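Local coordinates for protein rRNA adenine N-6-methyltransferase (Saccharopolyspora erythraea, PDB 6NVM) that dimethylates a single adenine of 23S rRNA using S-adenosyl-L-methionine, lowering ribosome affinity for macrolide, lincosamide and streptogramin B antibiotics, at residues F125-G139 with I149-T163. Sequence-based numbering, arbitrary orientation.
Sequences FLTAEPPPEPFAFVG and IVDWCLEAPTIETAT
With CG anti to the backbone N (chi1 -170°), the indole of W152 swings out from helix 146-155 across F125, whose CZ stands 3.2 Å above the indole plane over its centre. The two ring planes are inclined at 44°, and the pair is oblique. A broad indole suits this place because it is both apolar surface and donor: NE1 gives a hydrogen bond of 2.9 Å to A128 O, near the ring plane. F135 meets the W152 ring rim to rim, the planes almost perpendicular, and completes an aromatic cluster. Its own ring is sandwiched between I159 CG1, offset toward the rim of one face, and P131 CD on the opposite face, while the small methyl of A156 fits at its edge. The three rings pack between helix and sheet in a parallel beta-alpha-beta unit of the Rossmann-like methyltransferase fold, where strands 135-140 and 159-167 pair through bonds such as F137 N to T161 O (2.9 Å). Further along the strand, F137 meets C153 SG obliquely, a small, polarisable thiol suited to lying against a ring. At the type I turn A156-I159, the short T158 side chain keeps OG1 close enough to the backbone to donate to the loop carbonyl E133 O (2.7 Å), from above its plane.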
loop_
_atom_site.group_PDB
_atom_site.type_symbol
_atom_site.label_atom_id
_atom_site.label_comp_id
_atom_site.label_asym_id
_atom_site.label_seq_id
_atom_site.Cartn_x
_atom_site.Cartn_y
_atom_site.Cartn_z
ATOM N N PHE A 125 -11.473 11.381 5.591
ATOM C CA PHE A 125 -10.372 10.581 6.112
ATOM C C PHE A 125 -9.017 11.177 5.760
ATOM O O PHE A 125 -8.047 11.001 6.509
ATOM C CB PHE A 125 -10.442 9.151 5.579
ATOM C CG PHE A 125 -9.296 8.297 6.037
ATOM C CD1 PHE A 125 -9.280 7.773 7.316
ATOM C CD2 PHE A 125 -8.213 8.066 5.212
ATOM C CE1 PHE A 125 -8.210 7.009 7.762
ATOM C CE2 PHE A 125 -7.143 7.291 5.650
ATOM C CZ PHE A 125 -7.140 6.774 6.921
ATOM N N LEU A 126 -8.921 11.867 4.626
ATOM C CA LEU A 126 -7.614 12.297 4.144
ATOM C C LEU A 126 -6.978 13.359 5.030
ATOM O O LEU A 126 -5.758 13.549 4.959
ATOM C CB LEU A 126 -7.732 12.799 2.707
ATOM C CG LEU A 126 -7.732 11.693 1.650
ATOM C CD1 LEU A 126 -8.017 12.276 0.265
ATOM C CD2 LEU A 126 -6.401 10.941 1.641
ATOM N N THR A 127 -7.761 14.050 5.855
ATOM C CA THR A 127 -7.229 15.025 6.801
ATOM C C THR A 127 -7.200 14.492 8.229
ATOM O O THR A 127 -6.909 15.255 9.158
ATOM C CB THR A 127 -8.045 16.320 6.755
ATOM O OG1 THR A 127 -9.395 16.061 7.172
ATOM C CG2 THR A 127 -8.047 16.906 5.354
ATOM N N ALA A 128 -7.494 13.208 8.424
ATOM C CA ALA A 128 -7.448 12.606 9.748
ATOM C C ALA A 128 -6.006 12.313 10.163
ATOM O O ALA A 128 -5.143 12.018 9.336
ATOM C CB ALA A 128 -8.267 11.317 9.774
ATOM N N GLU A 129 -5.748 12.425 11.467
ATOM C CA GLU A 129 -4.462 12.062 12.049
ATOM C C GLU A 129 -4.456 10.581 12.411
ATOM O O GLU A 129 -5.462 10.064 12.901
ATOM C CB GLU A 129 -4.185 12.883 13.308
ATOM C CG GLU A 129 -3.778 14.319 13.047
ATOM C CD GLU A 129 -2.331 14.445 12.599
ATOM O OE1 GLU A 129 -1.494 13.621 13.028
ATOM O OE2 GLU A 129 -2.031 15.370 11.816
ATOM N N PRO A 130 -3.363 9.849 12.197
ATOM C CA PRO A 130 -3.323 8.467 12.662
ATOM C C PRO A 130 -3.249 8.416 14.175
ATOM O O PRO A 130 -2.768 9.364 14.820
ATOM C CB PRO A 130 -2.039 7.912 12.016
ATOM C CG PRO A 130 -1.193 9.091 11.821
ATOM C CD PRO A 130 -2.125 10.218 11.491
ATOM N N PRO A 131 -3.723 7.333 14.793
ATOM C CA PRO A 131 -3.621 7.224 16.244
ATOM C C PRO A 131 -2.181 7.000 16.670
ATOM O O PRO A 131 -1.378 6.422 15.917
ATOM C CB PRO A 131 -4.501 6.005 16.572
ATOM C CG PRO A 131 -4.542 5.217 15.320
ATOM C CD PRO A 131 -4.457 6.207 14.195
ATOM N N PRO A 132 -1.806 7.436 17.877
ATOM C CA PRO A 132 -0.405 7.306 18.303
ATOM C C PRO A 132 -0.087 5.950 18.916
ATOM O O PRO A 132 0.710 5.850 19.853
ATOM C CB PRO A 132 -0.259 8.433 19.330
ATOM C CG PRO A 132 -1.612 8.508 19.960
ATOM C CD PRO A 132 -2.611 8.174 18.867
ATOM N N GLU A 133 -0.704 4.906 18.388
ATOM C CA GLU A 133 -0.485 3.533 18.821
ATOM C C GLU A 133 -0.565 2.641 17.589
ATOM O O GLU A 133 -1.042 3.093 16.539
ATOM C CB GLU A 133 -1.526 3.115 19.864
ATOM C CG GLU A 133 -2.966 3.255 19.369
ATOM C CD GLU A 133 -3.994 2.660 20.320
ATOM O OE1 GLU A 133 -3.717 1.606 20.931
ATOM O OE2 GLU A 133 -5.090 3.246 20.449
ATOM N N PRO A 134 -0.113 1.390 17.661
ATOM C CA PRO A 134 -0.231 0.508 16.496
ATOM C C PRO A 134 -1.685 0.376 16.067
ATOM O O PRO A 134 -2.598 0.365 16.896
ATOM C CB PRO A 134 0.345 -0.823 16.991
ATOM C CG PRO A 134 1.217 -0.458 18.147
ATOM C CD PRO A 134 0.553 0.723 18.793
ATOM N N PHE A 135 -1.897 0.286 14.757
ATOM C CA PHE A 135 -3.247 0.201 14.218
ATOM C C PHE A 135 -3.171 -0.382 12.817
ATOM O O PHE A 135 -2.093 -0.510 12.231
ATOM C CB PHE A 135 -3.930 1.572 14.196
ATOM C CG PHE A 135 -3.439 2.473 13.093
ATOM C CD1 PHE A 135 -2.227 3.125 13.210
ATOM C CD2 PHE A 135 -4.191 2.659 11.940
ATOM C CE1 PHE A 135 -1.759 3.955 12.189
ATOM C CE2 PHE A 135 -3.733 3.488 10.916
ATOM C CZ PHE A 135 -2.513 4.134 11.049
ATOM N N ALA A 136 -4.339 -0.740 12.293
ATOM C CA ALA A 136 -4.482 -1.195 10.923
ATOM C C ALA A 136 -5.470 -0.299 10.194
ATOM O O ALA A 136 -6.409 0.230 10.792
ATOM C CB ALA A 136 -4.959 -2.651 10.867
ATOM N N PHE A 137 -5.239 -0.121 8.894
ATOM C CA PHE A 137 -6.161 0.592 8.024
ATOM C C PHE A 137 -6.819 -0.395 7.077
ATOM O O PHE A 137 -6.150 -1.279 6.535
ATOM C CB PHE A 137 -5.447 1.673 7.203
ATOM C CG PHE A 137 -6.312 2.274 6.142
ATOM C CD1 PHE A 137 -7.204 3.287 6.454
ATOM C CD2 PHE A 137 -6.265 1.812 4.843
ATOM C CE1 PHE A 137 -8.017 3.843 5.487
ATOM C CE2 PHE A 137 -7.078 2.371 3.863
ATOM C CZ PHE A 137 -7.952 3.388 4.190
ATOM N N VAL A 138 -8.126 -0.240 6.881
ATOM C CA VAL A 138 -8.873 -0.989 5.874
ATOM C C VAL A 138 -9.722 0.001 5.095
ATOM O O VAL A 138 -10.336 0.894 5.686
ATOM C CB VAL A 138 -9.763 -2.079 6.511
ATOM C CG1 VAL A 138 -10.555 -2.813 5.444
ATOM C CG2 VAL A 138 -8.924 -3.054 7.303
ATOM N N GLY A 139 -9.784 -0.148 3.778
ATOM C CA GLY A 139 -10.534 0.818 2.999
ATOM C C GLY A 139 -10.920 0.319 1.628
ATOM O O GLY A 139 -10.183 -0.435 0.984
ATOM N N ILE A 149 -4.489 8.021 -0.429
ATOM C CA ILE A 149 -4.705 7.117 0.695
ATOM C C ILE A 149 -3.449 6.290 0.962
ATOM O O ILE A 149 -3.035 6.110 2.115
ATOM C CB ILE A 149 -5.938 6.232 0.419
ATOM C CG1 ILE A 149 -7.219 7.073 0.441
ATOM C CG2 ILE A 149 -6.032 5.073 1.403
ATOM C CD1 ILE A 149 -7.683 7.498 1.829
ATOM N N VAL A 150 -2.821 5.775 -0.094
ATOM C CA VAL A 150 -1.547 5.072 0.063
ATOM C C VAL A 150 -0.533 5.959 0.785
ATOM O O VAL A 150 0.137 5.521 1.732
ATOM C CB VAL A 150 -1.029 4.601 -1.308
ATOM C CG1 VAL A 150 0.388 4.040 -1.203
ATOM C CG2 VAL A 150 -1.967 3.554 -1.879
ATOM N N ASP A 151 -0.411 7.224 0.363
ATOM C CA ASP A 151 0.518 8.135 1.032
ATOM C C ASP A 151 0.146 8.331 2.497
ATOM O O ASP A 151 1.024 8.415 3.363
ATOM C CB ASP A 151 0.552 9.494 0.332
ATOM C CG ASP A 151 1.199 9.445 -1.042
ATOM O OD1 ASP A 151 1.964 8.501 -1.330
ATOM O OD2 ASP A 151 0.941 10.379 -1.830
ATOM N N TRP A 152 -1.151 8.434 2.792
ATOM C CA TRP A 152 -1.589 8.537 4.180
ATOM C C TRP A 152 -1.049 7.372 5.000
ATOM O O TRP A 152 -0.511 7.558 6.099
ATOM C CB TRP A 152 -3.120 8.580 4.235
ATOM C CG TRP A 152 -3.684 8.911 5.587
ATOM C CD1 TRP A 152 -4.153 10.122 6.002
ATOM C CD2 TRP A 152 -3.845 8.018 6.700
ATOM N NE1 TRP A 152 -4.592 10.040 7.303
ATOM C CE2 TRP A 152 -4.408 8.760 7.753
ATOM C CE3 TRP A 152 -3.557 6.666 6.910
ATOM C CZ2 TRP A 152 -4.697 8.196 8.993
ATOM C CZ3 TRP A 152 -3.847 6.108 8.142
ATOM C CH2 TRP A 152 -4.411 6.871 9.164
ATOM N N CYS A 153 -1.172 6.156 4.462
ATOM C CA CYS A 153 -0.714 4.962 5.171
ATOM C C CYS A 153 0.806 4.915 5.272
ATOM O O CYS A 153 1.351 4.562 6.325
ATOM C CB CYS A 153 -1.237 3.713 4.466
ATOM S SG CYS A 153 -3.039 3.531 4.499
ATOM N N LEU A 154 1.513 5.239 4.184
ATOM C CA LEU A 154 2.971 5.214 4.229
ATOM C C LEU A 154 3.517 6.186 5.260
ATOM O O LEU A 154 4.575 5.937 5.848
ATOM C CB LEU A 154 3.549 5.545 2.855
ATOM C CG LEU A 154 3.291 4.502 1.773
ATOM C CD1 LEU A 154 3.725 5.051 0.425
ATOM C CD2 LEU A 154 4.028 3.203 2.090
ATOM N N GLU A 155 2.809 7.286 5.509
ATOM C CA GLU A 155 3.303 8.315 6.411
ATOM C C GLU A 155 2.878 8.114 7.863
ATOM O O GLU A 155 3.352 8.849 8.733
ATOM C CB GLU A 155 2.844 9.691 5.918
ATOM C CG GLU A 155 3.475 10.080 4.574
ATOM C CD GLU A 155 3.453 11.577 4.317
ATOM O OE1 GLU A 155 3.669 12.346 5.280
ATOM O OE2 GLU A 155 3.222 11.984 3.156
ATOM N N ALA A 156 2.022 7.139 8.154
ATOM C CA ALA A 156 1.604 6.876 9.527
ATOM C C ALA A 156 2.646 6.014 10.235
ATOM O O ALA A 156 2.756 4.823 9.938
ATOM C CB ALA A 156 0.244 6.186 9.546
ATOM N N PRO A 157 3.419 6.560 11.177
ATOM C CA PRO A 157 4.566 5.800 11.699
ATOM C C PRO A 157 4.195 4.566 12.508
ATOM O O PRO A 157 5.045 3.677 12.645
ATOM C CB PRO A 157 5.311 6.829 12.562
ATOM C CG PRO A 157 4.294 7.848 12.913
ATOM C CD PRO A 157 3.358 7.921 11.740
ATOM N N THR A 158 2.980 4.475 13.051
ATOM C CA THR A 158 2.590 3.331 13.872
ATOM C C THR A 158 1.735 2.312 13.128
ATOM O O THR A 158 1.295 1.333 13.741
ATOM C CB THR A 158 1.817 3.786 15.117
ATOM O OG1 THR A 158 0.533 4.276 14.726
ATOM C CG2 THR A 158 2.572 4.872 15.893
ATOM N N ILE A 159 1.476 2.507 11.837
ATOM C CA ILE A 159 0.626 1.566 11.121
ATOM C C ILE A 159 1.308 0.206 11.076
ATOM O O ILE A 159 2.541 0.106 10.998
ATOM C CB ILE A 159 0.306 2.079 9.707
ATOM C CG1 ILE A 159 -0.845 1.284 9.095
ATOM C CG2 ILE A 159 1.529 1.989 8.790
ATOM C CD1 ILE A 159 -1.449 1.927 7.856
ATOM N N GLU A 160 0.500 -0.853 11.154
ATOM C CA GLU A 160 0.979 -2.215 10.942
ATOM C C GLU A 160 0.671 -2.689 9.532
ATOM O O GLU A 160 1.586 -3.030 8.776
ATOM C CB GLU A 160 0.356 -3.185 11.958
ATOM C CG GLU A 160 0.892 -3.038 13.351
ATOM C CD GLU A 160 0.599 -4.251 14.221
ATOM O OE1 GLU A 160 -0.131 -5.159 13.767
ATOM O OE2 GLU A 160 1.109 -4.297 15.357
ATOM N N THR A 161 -0.612 -2.724 9.167
ATOM C CA THR A 161 -1.035 -3.152 7.846
ATOM C C THR A 161 -2.070 -2.186 7.297
ATOM O O THR A 161 -2.796 -1.524 8.048
ATOM C CB THR A 161 -1.644 -4.558 7.860
ATOM O OG1 THR A 161 -2.884 -4.526 8.577
ATOM C CG2 THR A 161 -0.693 -5.536 8.507
ATOM N N ALA A 162 -2.122 -2.114 5.970
ATOM C CA ALA A 162 -3.146 -1.364 5.259
ATOM C C ALA A 162 -3.704 -2.287 4.191
ATOM O O ALA A 162 -2.958 -2.761 3.328
ATOM C CB ALA A 162 -2.588 -0.083 4.637
ATOM N N THR A 163 -5.000 -2.561 4.266
ATOM C CA THR A 163 -5.682 -3.450 3.338
ATOM C C THR A 163 -6.663 -2.602 2.545
ATOM O O THR A 163 -7.524 -1.938 3.131
ATOM C CB THR A 163 -6.395 -4.573 4.089
ATOM O OG1 THR A 163 -5.434 -5.308 4.856
ATOM C CG2 THR A 163 -7.091 -5.526 3.127
HETATM O O HOH W 1 -5.247 -3.909 7.219
#